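Local coordinates for appr-1-p processing domain protein (Thermus aquaticus Y51MC23, PDB 5M31) that is of unknown function but belongs to the macro domain family, an alpha/beta fold with a mixed central sheet flanked by helices, at residues A[57-61]-A[62-66]; A[132-135]-A[136-139]. One frame throughout, in Å; residues are numbered along the deposited sequence.

Contact 1: A[57-61]-A[62-66]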
# COMPACT_ATOMS: atom_id res chain seq x y z
N VAL A 57 -12.62 -7.80 0.70
CA VAL A 57 -13.09 -9.13 1.06
C VAL A 57 -13.64 -9.85 -0.17
O VAL A 57 -13.28 -11.03 -0.43
CB VAL A 57 -14.12 -9.10 2.17
CG1 VAL A 57 -14.82 -10.43 2.32
CG2 VAL A 57 -13.45 -8.66 3.47
N LYS A 58 -14.50 -9.18 -0.93
CA LYS A 58 -15.03 -9.76 -2.14
C LYS A 58 -13.94 -10.08 -3.18
O LYS A 58 -13.99 -11.18 -3.77
CB LYS A 58 -16.11 -8.86 -2.74
CG LYS A 58 -17.37 -8.86 -1.91
CD LYS A 58 -18.36 -7.82 -2.41
CE LYS A 58 -19.63 -7.77 -1.57
NZ LYS A 58 -20.58 -8.86 -1.96
N ALA A 59 -12.92 -9.23 -3.31
CA ALA A 59 -11.84 -9.47 -4.27
C ALA A 59 -11.04 -10.70 -3.84
O ALA A 59 -10.59 -11.54 -4.66
CB ALA A 59 -10.94 -8.28 -4.38
N CYS A 60 -10.84 -10.82 -2.54
CA CYS A 60 -10.14 -12.04 -2.05
C CYS A 60 -10.96 -13.30 -2.32
O CYS A 60 -10.39 -14.37 -2.59
CB CYS A 60 -9.80 -11.93 -0.56
SG CYS A 60 -8.49 -10.76 -0.10
N GLU A 61 -12.27 -13.24 -2.10
CA GLU A 61 -13.14 -14.42 -2.36
C GLU A 61 -13.05 -14.86 -3.82
O GLU A 61 -13.10 -16.06 -4.12
CB GLU A 61 -14.59 -14.11 -1.95
CG GLU A 61 -14.75 -14.08 -0.43
CD GLU A 61 -16.10 -13.54 0.09
OE1 GLU A 61 -16.82 -12.82 -0.65
OE2 GLU A 61 -16.41 -13.84 1.28
N ARG A 62 -12.84 -13.89 -4.70
CA ARG A 62 -12.68 -14.16 -6.12
C ARG A 62 -11.29 -14.64 -6.52
O ARG A 62 -11.09 -15.00 -7.67
CB ARG A 62 -12.99 -12.92 -6.94
CG ARG A 62 -14.41 -12.45 -6.87
CD ARG A 62 -14.66 -11.40 -7.95
NE ARG A 62 -13.92 -10.13 -7.77
CZ ARG A 62 -14.37 -9.06 -7.09
NH1 ARG A 62 -15.55 -9.09 -6.46
NH2 ARG A 62 -13.65 -7.95 -7.06
N GLY A 63 -10.32 -14.61 -5.61
CA GLY A 63 -8.93 -14.95 -5.93
C GLY A 63 -8.17 -13.84 -6.65
O GLY A 63 -7.06 -14.06 -7.17
N GLN A 64 -8.69 -12.62 -6.55
CA GLN A 64 -8.13 -11.52 -7.27
C GLN A 64 -6.93 -10.89 -6.58
O GLN A 64 -6.19 -10.11 -7.19
CB GLN A 64 -9.24 -10.49 -7.47
CG GLN A 64 -8.89 -9.23 -8.22
CD GLN A 64 -10.12 -8.35 -8.42
OE1 GLN A 64 -11.28 -8.81 -8.25
NE2 GLN A 64 -9.89 -7.11 -8.86
N VAL A 65 -6.84 -11.09 -5.26
CA VAL A 65 -5.77 -10.51 -4.48
C VAL A 65 -4.65 -11.49 -4.29
O VAL A 65 -4.86 -12.59 -3.78
CB VAL A 65 -6.25 -10.04 -3.12
CG1 VAL A 65 -5.09 -9.45 -2.34
CG2 VAL A 65 -7.44 -9.07 -3.29
N GLN A 66 -3.51 -11.18 -4.90
CA GLN A 66 -2.37 -12.08 -4.92
C GLN A 66 -1.12 -11.30 -4.77
O GLN A 66 -1.08 -10.09 -4.97
CB GLN A 66 -2.33 -12.84 -6.25
CG GLN A 66 -3.61 -13.55 -6.62
CD GLN A 66 -3.59 -14.02 -8.04
OE1 GLN A 66 -3.69 -13.21 -8.99
NE2 GLN A 66 -3.41 -15.30 -8.22
O HOH W 1 -7.30 -13.55 -3.30
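R62 CG stands anti to its own carbonyl carbon (chi1 -65°), and the chain runs extended at chi2 and bends at chi3, which folds the guanidinium back over the last turn of helix 50-61, with A59 CA and K58 O against one face. Q64 has CG anti to the backbone N (chi1 -180°) and runs extended, bringing its amide to the edge of that same group. Between them the helix ends in a Schellman motif. The evidence is the positive phi of G63, 78°, a value that favours glycine, together with two bonds returning to the last turn: Q64 N donates to A59 O at 2.9 Å, and G63 N donates to C60 O at 3.0 Å. One residue earlier, R62 N continues the helical pattern to K58 O at 3.1 Å and makes a weak additional bond to A59 O.

Past the turn, at V65, the contact becomes apolar. V65 directs its CB toward the helix, and V65 CG2, the branch beside the backbone N, lies 3.7 Å from A59 CB and also against C60 SG. F71 of strand 71-74 touches A59, Q64 and V65, so the helix end and the following loop are both packed on an edge strand of the macro-domain sheet. Water 1 lies within hydrogen-bonding distance of V65 O and, farther off, of C60 O.

The side-on grip of R62 on Q64 uses two nitrogens on a single oxygen, which should limit rotation of both flat groups. R62 NE approaches Q64 OE1 almost straight down its C=O direction at 3.0 Å, whereas R62 NH2 comes in at a wider slant, 2.8 Å from Q64 OE1.

Contact 2: A[132-135]-A[136-139]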
# COMPACT_ATOMS: atom_id res chain seq x y z
N GLY A 132 9.45 -6.85 12.05
CA GLY A 132 9.21 -7.27 10.69
C GLY A 132 10.44 -7.22 9.80
O GLY A 132 11.52 -7.62 10.18
N LEU A 133 10.25 -6.81 8.54
CA LEU A 133 11.34 -6.78 7.60
C LEU A 133 12.35 -5.70 7.98
O LEU A 133 12.00 -4.74 8.63
CB LEU A 133 10.80 -6.50 6.19
CG LEU A 133 9.92 -7.59 5.61
CD1 LEU A 133 9.28 -7.11 4.34
CD2 LEU A 133 10.77 -8.82 5.29
N PRO A 134 13.60 -5.82 7.51
CA PRO A 134 14.61 -4.81 7.82
C PRO A 134 14.38 -3.53 7.02
O PRO A 134 14.38 -3.54 5.77
CB PRO A 134 15.94 -5.49 7.44
CG PRO A 134 15.55 -6.56 6.48
CD PRO A 134 14.18 -6.99 6.82
N TRP A 135 14.17 -2.43 7.74
CA TRP A 135 13.79 -1.18 7.10
C TRP A 135 14.82 -0.64 6.11
O TRP A 135 14.43 -0.23 5.02
CB TRP A 135 13.44 -0.15 8.16
CG TRP A 135 13.18 1.23 7.69
CD1 TRP A 135 13.79 2.37 8.11
CD2 TRP A 135 12.21 1.63 6.70
NE1 TRP A 135 13.26 3.47 7.45
CE2 TRP A 135 12.27 3.04 6.60
CE3 TRP A 135 11.28 0.94 5.92
CZ2 TRP A 135 11.45 3.77 5.72
CZ3 TRP A 135 10.49 1.66 5.03
CH2 TRP A 135 10.57 3.06 4.96
N PRO A 136 16.13 -0.74 6.42
CA PRO A 136 17.10 -0.23 5.43
C PRO A 136 16.92 -0.84 4.03
O PRO A 136 16.99 -0.13 3.04
CB PRO A 136 18.45 -0.64 6.03
CG PRO A 136 18.23 -0.63 7.51
CD PRO A 136 16.77 -0.96 7.75
N GLU A 137 16.67 -2.14 3.99
CA GLU A 137 16.53 -2.86 2.74
C GLU A 137 15.21 -2.54 2.08
O GLU A 137 15.17 -2.33 0.86
CB GLU A 137 16.63 -4.36 2.98
CG GLU A 137 18.03 -4.83 3.42
CD GLU A 137 19.07 -4.85 2.28
OE1 GLU A 137 18.70 -4.67 1.08
OE2 GLU A 137 20.26 -5.07 2.59
N VAL A 138 14.15 -2.43 2.87
CA VAL A 138 12.82 -2.05 2.32
C VAL A 138 12.89 -0.62 1.79
O VAL A 138 12.41 -0.34 0.68
CB VAL A 138 11.69 -2.23 3.35
CG1 VAL A 138 10.39 -1.63 2.84
CG2 VAL A 138 11.52 -3.73 3.67
N LYS A 139 13.47 0.30 2.60
CA LYS A 139 13.64 1.69 2.15
C LYS A 139 14.39 1.74 0.82
O LYS A 139 13.95 2.41 -0.11
CB LYS A 139 14.37 2.53 3.23
CG LYS A 139 14.43 4.03 2.92
CD LYS A 139 15.11 4.81 4.06
CE LYS A 139 14.98 6.31 3.87
NZ LYS A 139 15.29 7.14 5.09
O HOH W 2 15.17 6.16 7.65
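K139 lays its CB over the face of the W135 indole: the atom sits 4.0 Å from the centroid of the six-membered ring and only 9° off the ring normal, which identifies a CH-pi contact. From CB the chain leaves with CG anti to the backbone N (chi1 -173°) and stays extended. K139 CG passes W135 CZ2, K139 CD reaches the neighbourhood of W135 NE1, and K139 NZ donates to water 2 at 2.7 Å. The same water accepts a weak bond from W135 NE1. Beyond the segments, K139 NZ forms a salt bridge with E158, and K139 makes a cation-pi contact with F14, so the tip ties helix 135-146 to both the first and the last strand regions.

Elsewhere on the indole, V138 CG1 meets W135 CZ3 obliquely at 4.0 Å. V138 CG2 turns to L133 CB at 3.8 Å, so the valine bridges the two residues that flank P134. M99 of helix 99-116 touches P134, E137 and V138.

Backbone bonds start the helix. P134 O accepts from V138 N at 3.1 Å, and W135 O accepts from K139 N at 2.7 Å. With P134 at the N-cap and P136, which has no N-H to offer, in the first turn, the arrangement is that of a proline-bearing helix N-terminus following a loop of the macro-domain fold.

In the fold
Contact 1 and contact 2 treat opposite ends of two helices in one macro domain: 57-66 finishes helix 50-61, whereas 132-139 starts helix 135-146. Their centres are 27 Å apart and their nearest atoms about 14 Å, so they do not touch, and along the chain the first closes before the second opens. Each lies away from the middle of the chain, at 16 and 15 Å from its centre. They sit toward opposite edges of the sheet: contact 1 packs through F71 on strand 71-74, one outermost strand, while K139 in contact 2 meets F14 of strand 11-15, the other.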